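Long-range contact in outer membrane protein Omp121 (Bacteroides thetaiotaomicron, PDB 5FQ8), which probably imports nutrients, perhaps peptides, across the outer membrane as a TonB-dependent receptor working with a partner protein: residues B[208-220]-B[838-851]. Sequence-based numbering, arbitrary orientation.
Sequences ELENGSWGPRFDG and YFTGNAIQTAYNDR. With CA (calcium ion), chain N.
Trp214 and Ser213, in the loop between strands 205-206 and 222-225, dock on the C-terminal end of helix 832-839 and the turns that follow it. This is a buried loop-to-helix-end contact far from the centre of the chain. The helix ends in a Schellman motif, with Gly841 at positive phi. Ser213 N donates to Thr840 O (2.9 Å), and Trp214 NE1 donates to Phe839 O (3.1 Å). The second bond is nearly straight (175°), and Phe839 O lies in the indole plane. Gly841 CA packs on one indole face, 3.3 Å from Trp214 CE2. Thr846 CB touches Trp214 CH2 (3.6 Å). Ser213 OG donates to Asn842 OD1 and accepts from Arg339 N.

Arg851 ties the two segments together. Its extended chain lays the guanidinium over the CE3-CZ3 rim of the indole, with Trp214 CE3 over the guanidinium centre. The two planes are 37° apart. Arg851 NH1 donates to Ser213 O (2.8 Å) and to a water that also bonds Gly215 O. Within its own segment, NE donates to Thr846 O, while NH2 donates to both Thr846 OG1 and Gly841 O. These bonds fix the rotation of the guanidinium.

Arg217 NH1 makes a weak bond to Asp850 O (3.4 Å) and a salt bridge to Glu197. Both carboxylate oxygens of Asp850 bind a calcium ion, OD1 at 2.0 Å and OD2 at 2.8 Å. Asp850 OD2 also bonds a basic side chain of another protein chain. Glu197 is a known ligand of the same calcium site. Through Asp850 the contact borders the metal and the partner protein. Around it, Trp202 meets Trp214 edge-to-face, and helix 880-889 packs against Trp214 through Ile883 and Tyr884 and against Thr846 through Trp887.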
loop_
_atom_site.group_PDB
_atom_site.type_symbol
_atom_site.label_atom_id
_atom_site.label_comp_id
_atom_site.label_asym_id
_atom_site.label_seq_id
_atom_site.Cartn_x
_atom_site.Cartn_y
_atom_site.Cartn_z
ATOM N N GLU B 208 -33.849 20.408 15.144
ATOM C CA GLU B 208 -34.298 19.563 14.054
ATOM C C GLU B 208 -33.208 18.626 13.572
ATOM O O GLU B 208 -33.425 17.888 12.619
ATOM C CB GLU B 208 -34.810 20.432 12.908
ATOM C CG GLU B 208 -35.864 21.409 13.359
ATOM C CD GLU B 208 -36.282 22.376 12.297
ATOM O OE1 GLU B 208 -35.843 22.224 11.148
ATOM O OE2 GLU B 208 -37.051 23.299 12.618
ATOM N N LEU B 209 -32.066 18.605 14.230
ATOM C CA LEU B 209 -30.902 17.955 13.644
ATOM C C LEU B 209 -29.945 17.334 14.654
ATOM O O LEU B 209 -28.826 16.998 14.263
ATOM C CB LEU B 209 -30.128 18.978 12.790
ATOM C CG LEU B 209 -30.203 19.035 11.260
ATOM C CD1 LEU B 209 -31.527 19.536 10.749
ATOM C CD2 LEU B 209 -29.098 19.929 10.772
ATOM N N GLU B 210 -30.311 17.155 15.914
ATOM C CA GLU B 210 -29.312 16.752 16.892
ATOM C C GLU B 210 -29.078 15.256 16.878
ATOM O O GLU B 210 -29.921 14.466 16.459
ATOM C CB GLU B 210 -29.719 17.129 18.309
ATOM C CG GLU B 210 -29.877 18.584 18.551
ATOM C CD GLU B 210 -28.602 19.350 18.451
ATOM O OE1 GLU B 210 -27.567 18.879 18.951
ATOM O OE2 GLU B 210 -28.641 20.431 17.855
ATOM N N ASN B 211 -27.927 14.866 17.408
ATOM C CA ASN B 211 -27.629 13.468 17.650
ATOM C C ASN B 211 -27.880 13.075 19.089
ATOM O O ASN B 211 -27.171 12.223 19.621
ATOM C CB ASN B 211 -26.184 13.195 17.286
ATOM C CG ASN B 211 -25.263 14.045 18.067
ATOM O OD1 ASN B 211 -25.593 15.177 18.378
ATOM N ND2 ASN B 211 -24.124 13.511 18.440
ATOM N N GLY B 212 -28.858 13.689 19.739
ATOM C CA GLY B 212 -28.991 13.554 21.171
ATOM C C GLY B 212 -30.364 14.005 21.604
ATOM O O GLY B 212 -31.201 14.392 20.789
ATOM N N SER B 213 -30.590 13.942 22.907
ATOM C CA SER B 213 -31.937 14.064 23.445
ATOM C C SER B 213 -31.971 15.019 24.610
ATOM O O SER B 213 -32.515 14.718 25.669
ATOM C CB SER B 213 -32.500 12.724 23.899
ATOM O OG SER B 213 -32.427 11.741 22.892
ATOM N N TRP B 214 -31.382 16.194 24.443
ATOM C CA TRP B 214 -31.553 17.252 25.432
ATOM C C TRP B 214 -32.563 18.283 24.954
ATOM O O TRP B 214 -32.295 19.465 24.972
ATOM C CB TRP B 214 -30.222 17.918 25.740
ATOM C CG TRP B 214 -29.138 17.025 26.252
ATOM C CD1 TRP B 214 -28.115 16.498 25.538
ATOM C CD2 TRP B 214 -28.930 16.617 27.603
ATOM N NE1 TRP B 214 -27.296 15.772 26.349
ATOM C CE2 TRP B 214 -27.774 15.831 27.627
ATOM C CE3 TRP B 214 -29.618 16.833 28.797
ATOM C CZ2 TRP B 214 -27.294 15.250 28.793
ATOM C CZ3 TRP B 214 -29.138 16.261 29.956
ATOM C CH2 TRP B 214 -27.989 15.482 29.947
ATOM N N GLY B 215 -33.732 17.849 24.504
ATOM C CA GLY B 215 -34.743 18.771 24.052
ATOM C C GLY B 215 -35.809 18.959 25.108
ATOM O O GLY B 215 -35.584 18.715 26.298
ATOM N N PRO B 216 -36.986 19.410 24.697
ATOM C CA PRO B 216 -38.086 19.577 25.640
ATOM C C PRO B 216 -38.723 18.254 26.040
ATOM O O PRO B 216 -38.511 17.198 25.445
ATOM C CB PRO B 216 -39.074 20.462 24.876
ATOM C CG PRO B 216 -38.717 20.355 23.499
ATOM C CD PRO B 216 -37.255 20.083 23.425
ATOM N N ARG B 217 -39.519 18.338 27.101
ATOM C CA ARG B 217 -40.299 17.194 27.542
ATOM C C ARG B 217 -41.344 16.868 26.488
ATOM O O ARG B 217 -41.915 17.763 25.863
ATOM C CB ARG B 217 -40.942 17.486 28.895
ATOM C CG ARG B 217 -41.512 16.258 29.600
ATOM C CD ARG B 217 -41.364 16.316 31.123
ATOM N NE ARG B 217 -41.363 17.678 31.653
ATOM C CZ ARG B 217 -40.437 18.155 32.476
ATOM N NH1 ARG B 217 -39.452 17.373 32.865
ATOM N NH2 ARG B 217 -40.503 19.400 32.923
ATOM N N PHE B 218 -41.569 15.578 26.273
ATOM C CA PHE B 218 -42.366 15.137 25.140
ATOM C C PHE B 218 -43.784 15.681 25.204
ATOM O O PHE B 218 -44.468 15.555 26.214
ATOM C CB PHE B 218 -42.386 13.624 25.084
ATOM C CG PHE B 218 -41.162 13.026 24.456
ATOM C CD1 PHE B 218 -40.867 13.253 23.127
ATOM C CD2 PHE B 218 -40.321 12.221 25.189
ATOM C CE1 PHE B 218 -39.750 12.705 22.552
ATOM C CE2 PHE B 218 -39.203 11.671 24.612
ATOM C CZ PHE B 218 -38.917 11.916 23.290
ATOM N N ASP B 219 -44.221 16.280 24.106
ATOM C CA ASP B 219 -45.471 17.013 23.987
ATOM C C ASP B 219 -46.570 16.188 23.358
ATOM O O ASP B 219 -47.725 16.291 23.764
ATOM C CB ASP B 219 -45.252 18.252 23.108
ATOM C CG ASP B 219 -45.527 19.547 23.820
ATOM O OD1 ASP B 219 -45.472 19.575 25.059
ATOM O OD2 ASP B 219 -45.780 20.554 23.126
ATOM N N GLY B 220 -46.224 15.390 22.347
ATOM C CA GLY B 220 -47.181 14.887 21.395
ATOM C C GLY B 220 -47.469 15.838 20.265
ATOM O O GLY B 220 -48.089 15.433 19.280
ATOM N N TYR B 838 -24.462 9.162 28.523
ATOM C CA TYR B 838 -24.475 10.398 29.285
ATOM C C TYR B 838 -24.372 11.603 28.360
ATOM O O TYR B 838 -25.251 12.471 28.357
ATOM C CB TYR B 838 -23.352 10.377 30.316
ATOM C CG TYR B 838 -23.790 9.792 31.637
ATOM C CD1 TYR B 838 -24.540 8.617 31.690
ATOM C CD2 TYR B 838 -23.461 10.414 32.831
ATOM C CE1 TYR B 838 -24.944 8.083 32.895
ATOM C CE2 TYR B 838 -23.846 9.896 34.021
ATOM C CZ TYR B 838 -24.593 8.730 34.054
ATOM O OH TYR B 838 -24.988 8.217 35.260
ATOM N N PHE B 839 -23.322 11.653 27.532
ATOM C CA PHE B 839 -23.101 12.825 26.681
ATOM C C PHE B 839 -24.297 13.110 25.793
ATOM O O PHE B 839 -24.664 14.268 25.580
ATOM C CB PHE B 839 -21.860 12.631 25.809
ATOM C CG PHE B 839 -21.769 13.612 24.674
ATOM C CD1 PHE B 839 -21.302 14.897 24.884
ATOM C CD2 PHE B 839 -22.141 13.253 23.403
ATOM C CE1 PHE B 839 -21.215 15.795 23.854
ATOM C CE2 PHE B 839 -22.059 14.152 22.370
ATOM C CZ PHE B 839 -21.593 15.426 22.594
ATOM N N THR B 840 -24.906 12.076 25.260
ATOM C CA THR B 840 -25.956 12.273 24.284
ATOM C C THR B 840 -27.320 12.505 24.907
ATOM O O THR B 840 -28.281 12.734 24.166
ATOM C CB THR B 840 -26.004 11.074 23.365
ATOM O OG1 THR B 840 -26.715 11.426 22.187
ATOM C CG2 THR B 840 -26.699 9.965 24.036
ATOM N N GLY B 841 -27.420 12.473 26.235
ATOM C CA GLY B 841 -28.676 12.746 26.899
ATOM C C GLY B 841 -29.678 11.631 26.812
ATOM O O GLY B 841 -30.882 11.879 26.883
ATOM N N ASN B 842 -29.217 10.399 26.656
ATOM C CA ASN B 842 -30.118 9.281 26.456
ATOM C C ASN B 842 -30.216 8.349 27.647
ATOM O O ASN B 842 -31.219 7.656 27.771
ATOM C CB ASN B 842 -29.690 8.470 25.228
ATOM C CG ASN B 842 -30.083 9.114 23.942
ATOM O OD1 ASN B 842 -30.971 9.949 23.907
ATOM N ND2 ASN B 842 -29.422 8.733 22.869
ATOM N N ALA B 843 -29.218 8.306 28.515
ATOM C CA ALA B 843 -29.305 7.450 29.686
ATOM C C ALA B 843 -30.333 7.999 30.667
ATOM O O ALA B 843 -30.528 9.209 30.784
ATOM C CB ALA B 843 -27.945 7.330 30.361
ATOM N N ILE B 844 -30.995 7.086 31.372
ATOM C CA ILE B 844 -32.068 7.468 32.278
ATOM C C ILE B 844 -31.525 8.336 33.400
ATOM O O ILE B 844 -32.203 9.244 33.886
ATOM C CB ILE B 844 -32.781 6.203 32.807
ATOM C CG1 ILE B 844 -33.987 6.578 33.649
ATOM C CG2 ILE B 844 -31.840 5.315 33.578
ATOM C CD1 ILE B 844 -35.059 7.266 32.873
ATOM N N GLN B 845 -30.281 8.095 33.804
ATOM C CA GLN B 845 -29.660 8.947 34.803
ATOM C C GLN B 845 -29.713 10.419 34.429
ATOM O O GLN B 845 -29.865 11.266 35.313
ATOM C CB GLN B 845 -28.211 8.533 35.023
ATOM C CG GLN B 845 -28.038 7.305 35.861
ATOM C CD GLN B 845 -28.175 6.057 35.069
ATOM O OE1 GLN B 845 -28.697 6.075 33.976
ATOM N NE2 GLN B 845 -27.704 4.956 35.613
ATOM N N THR B 846 -29.598 10.757 33.147
ATOM C CA THR B 846 -29.526 12.169 32.811
ATOM C C THR B 846 -30.863 12.869 32.970
ATOM O O THR B 846 -30.917 14.096 32.840
ATOM C CB THR B 846 -29.003 12.374 31.387
ATOM O OG1 THR B 846 -29.998 11.991 30.437
ATOM C CG2 THR B 846 -27.742 11.576 31.154
ATOM N N ALA B 847 -31.927 12.135 33.252
ATOM C CA ALA B 847 -33.208 12.757 33.534
ATOM C C ALA B 847 -33.332 13.183 34.992
ATOM O O ALA B 847 -34.437 13.407 35.461
ATOM C CB ALA B 847 -34.333 11.800 33.150
ATOM N N TYR B 848 -32.200 13.395 35.660
ATOM C CA TYR B 848 -32.115 13.368 37.118
ATOM C C TYR B 848 -33.065 14.342 37.807
ATOM O O TYR B 848 -33.829 13.952 38.690
ATOM C CB TYR B 848 -30.681 13.644 37.536
ATOM C CG TYR B 848 -30.498 14.151 38.939
ATOM C CD1 TYR B 848 -30.568 13.293 40.011
ATOM C CD2 TYR B 848 -30.202 15.481 39.180
ATOM C CE1 TYR B 848 -30.381 13.739 41.273
ATOM C CE2 TYR B 848 -30.012 15.930 40.441
ATOM C CZ TYR B 848 -30.104 15.054 41.488
ATOM O OH TYR B 848 -29.923 15.498 42.772
ATOM N N ASN B 849 -32.997 15.618 37.489
ATOM C CA ASN B 849 -33.779 16.568 38.258
ATOM C C ASN B 849 -34.983 17.043 37.481
ATOM O O ASN B 849 -35.405 18.187 37.628
ATOM C CB ASN B 849 -32.898 17.737 38.683
ATOM C CG ASN B 849 -33.492 18.538 39.807
ATOM O OD1 ASN B 849 -33.492 18.105 40.944
ATOM N ND2 ASN B 849 -33.987 19.722 39.499
ATOM N N ASP B 850 -35.539 16.179 36.641
ATOM C CA ASP B 850 -36.484 16.608 35.620
ATOM C C ASP B 850 -35.866 17.720 34.787
ATOM O O ASP B 850 -36.557 18.524 34.159
ATOM C CB ASP B 850 -37.816 17.031 36.230
ATOM C CG ASP B 850 -38.444 15.926 37.052
ATOM O OD1 ASP B 850 -37.698 15.201 37.745
ATOM O OD2 ASP B 850 -39.682 15.851 37.012
ATOM N N ARG B 851 -34.538 17.758 34.814
ATOM C CA ARG B 851 -33.732 18.652 34.003
ATOM C C ARG B 851 -34.061 20.117 34.277
ATOM O O ARG B 851 -33.875 20.987 33.427
ATOM C CB ARG B 851 -33.866 18.291 32.524
ATOM C CG ARG B 851 -33.006 17.098 32.191
ATOM C CD ARG B 851 -33.070 16.731 30.741
ATOM N NE ARG B 851 -32.329 15.505 30.502
ATOM C CZ ARG B 851 -32.382 14.819 29.370
ATOM N NH1 ARG B 851 -33.134 15.253 28.384
ATOM N NH2 ARG B 851 -31.677 13.709 29.225
HETATM CA CA CA N . -38.435 13.404 37.214
HETATM O O HOH W 1 -33.699 18.086 27.757
HETATM O O HOH W 2 -38.164 11.148 37.413
#